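Local coordinates for protein hydrogenase-specific maturation endopeptidase (Thermococcus kodakarensis, PDB 5IJA) that probably acts as an endopeptidase in the maturation of [NiFe] hydrogenase, at residues V3-L8 / V54-I59. Sequence-based numbering, arbitrary orientation.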
loop_
_atom_site.group_PDB
_atom_site.type_symbol
_atom_site.label_atom_id
_atom_site.label_comp_id
_atom_site.label_asym_id
_atom_site.label_seq_id
_atom_site.Cartn_x
_atom_site.Cartn_y
_atom_site.Cartn_z
ATOM N N VAL A 3 -9.568 -4.047 10.446
ATOM C CA VAL A 3 -8.435 -3.709 9.590
ATOM C C VAL A 3 -8.879 -2.901 8.389
ATOM O O VAL A 3 -9.905 -3.195 7.777
ATOM C CB VAL A 3 -7.696 -5.006 9.137
ATOM C CG1 VAL A 3 -6.422 -4.678 8.368
ATOM C CG2 VAL A 3 -7.363 -5.873 10.356
ATOM N N LEU A 4 -8.141 -1.834 8.078
ATOM C CA LEU A 4 -8.409 -1.048 6.873
ATOM C C LEU A 4 -7.244 -1.183 5.902
ATOM O O LEU A 4 -6.090 -1.061 6.302
ATOM C CB LEU A 4 -8.633 0.425 7.219
ATOM C CG LEU A 4 -8.717 1.452 6.082
ATOM C CD1 LEU A 4 -9.856 1.163 5.098
ATOM C CD2 LEU A 4 -8.868 2.837 6.654
ATOM N N ILE A 5 -7.541 -1.455 4.638
ATOM C CA ILE A 5 -6.494 -1.579 3.624
ATOM C C ILE A 5 -6.465 -0.316 2.774
ATOM O O ILE A 5 -7.500 0.126 2.299
ATOM C CB ILE A 5 -6.727 -2.823 2.757
ATOM C CG1 ILE A 5 -6.573 -4.086 3.626
ATOM C CG2 ILE A 5 -5.788 -2.841 1.569
ATOM C CD1 ILE A 5 -7.117 -5.332 2.989
ATOM N N LEU A 6 -5.287 0.290 2.638
ATOM C CA LEU A 6 -5.104 1.472 1.806
ATOM C C LEU A 6 -4.320 1.092 0.565
ATOM O O LEU A 6 -3.162 0.720 0.668
ATOM C CB LEU A 6 -4.357 2.571 2.558
ATOM C CG LEU A 6 -4.934 3.034 3.890
ATOM C CD1 LEU A 6 -4.118 4.211 4.416
ATOM C CD2 LEU A 6 -6.402 3.388 3.733
ATOM N N ALA A 7 -4.949 1.180 -0.602
ATOM C CA ALA A 7 -4.257 0.859 -1.841
ATOM C C ALA A 7 -3.768 2.135 -2.492
ATOM O O ALA A 7 -4.567 3.037 -2.746
ATOM C CB ALA A 7 -5.175 0.096 -2.784
ATOM N N LEU A 8 -2.470 2.186 -2.781
ATOM C CA LEU A 8 -1.823 3.365 -3.347
ATOM C C LEU A 8 -1.334 3.032 -4.734
ATOM O O LEU A 8 -1.136 1.864 -5.055
ATOM C CB LEU A 8 -0.620 3.834 -2.509
ATOM C CG LEU A 8 -0.653 3.912 -0.979
ATOM C CD1 LEU A 8 0.477 4.775 -0.441
ATOM C CD2 LEU A 8 -1.981 4.399 -0.473
ATOM N N VAL A 54 -3.306 -1.446 6.615
ATOM C CA VAL A 54 -2.389 -2.158 5.746
ATOM C C VAL A 54 -2.243 -1.389 4.439
ATOM O O VAL A 54 -3.187 -1.321 3.658
ATOM C CB VAL A 54 -2.896 -3.555 5.451
ATOM C CG1 VAL A 54 -2.003 -4.218 4.435
ATOM C CG2 VAL A 54 -2.978 -4.358 6.753
ATOM N N ILE A 55 -1.070 -0.809 4.214
ATOM C CA ILE A 55 -0.810 -0.007 3.013
ATOM C C ILE A 55 -0.192 -0.890 1.946
ATOM O O ILE A 55 0.741 -1.628 2.228
ATOM C CB ILE A 55 0.110 1.172 3.354
ATOM C CG1 ILE A 55 -0.608 2.101 4.319
ATOM C CG2 ILE A 55 0.531 1.948 2.107
ATOM C CD1 ILE A 55 0.333 3.023 5.032
ATOM N N ILE A 56 -0.716 -0.849 0.741
ATOM C CA ILE A 56 -0.179 -1.627 -0.349
ATOM C C ILE A 56 0.208 -0.696 -1.478
ATOM O O ILE A 56 -0.571 0.083 -1.912
ATOM C CB ILE A 56 -1.157 -2.689 -0.875
ATOM C CG1 ILE A 56 -1.757 -3.510 0.246
ATOM C CG2 ILE A 56 -0.454 -3.625 -1.820
ATOM C CD1 ILE A 56 -2.584 -4.669 -0.217
ATOM N N ASP A 57 1.444 -0.808 -1.921
ATOM C CA ASP A 57 2.012 0.103 -2.877
ATOM C C ASP A 57 2.988 -0.536 -3.848
ATOM O O ASP A 57 3.641 -1.480 -3.527
ATOM C CB ASP A 57 2.716 1.212 -2.118
ATOM C CG ASP A 57 3.015 2.423 -2.972
ATOM O OD1 ASP A 57 2.554 2.501 -4.099
ATOM O OD2 ASP A 57 3.728 3.292 -2.497
ATOM N N ALA A 58 3.082 0.044 -5.035
ATOM C CA ALA A 58 4.161 -0.253 -5.976
ATOM C C ALA A 58 5.433 0.453 -5.531
ATOM O O ALA A 58 5.383 1.607 -5.113
ATOM C CB ALA A 58 3.778 0.179 -7.375
ATOM N N ILE A 59 6.573 -0.233 -5.604
ATOM C CA ILE A 59 7.837 0.354 -5.172
ATOM C C ILE A 59 8.966 0.090 -6.166
ATOM O O ILE A 59 8.862 -0.795 -7.005
ATOM C CB ILE A 59 8.289 -0.176 -3.801
ATOM C CG1 ILE A 59 8.661 -1.661 -3.896
ATOM C CG2 ILE A 59 7.227 0.109 -2.734
ATOM C CD1 ILE A 59 9.366 -2.208 -2.682
HETATM O O HOH W 1 0.500 0.705 -6.845
#
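With CG2 of I55 anti to the backbone N and CG of L8 anti to its own carbonyl carbon (chi1 -44°), the two branches converge on one face of a mixed β-sheet, between two parallel strands, where L8 CG lies 3.8 Å from I55 CG2 and L8 CD1 touches the same methyl. The pair illustrates how neighbouring parallel strands, here 3-8 and the central strand 52-59 of the five-stranded sheet of this α/β protein, sort their side chains by alternation. L6 joins the L8 and I55 face, its side chain crossing that of I55 at an angle, CD1 against CG1, and F90 of helix 88-103 covers L8 and I55 there. I5, A7, V54 and I56 point to the opposite face: I5 runs alongside V54, its CG1 4.1 Å from V54 CB, and CG2 of I5 meets CD1 of I56 at 4.1 Å.

In the staggered backbone ladder, V54 and I56 donate to L4 O and L6 O, L6 and L8 to V54 O and I56 O. V54 O receives L6 N at 2.8 Å, the donor tilted 33° from the carbonyl plane, and also faces the CA-H of I5. Where the ladder ends, D57 stands across L8 at about a right angle, its OD1 3.8 Å from L8 CB, while its OD2 accepts a weak bond from F90 N. Beyond it a water donates to L8 O at 2.7 Å and weakly accepts from A58 N.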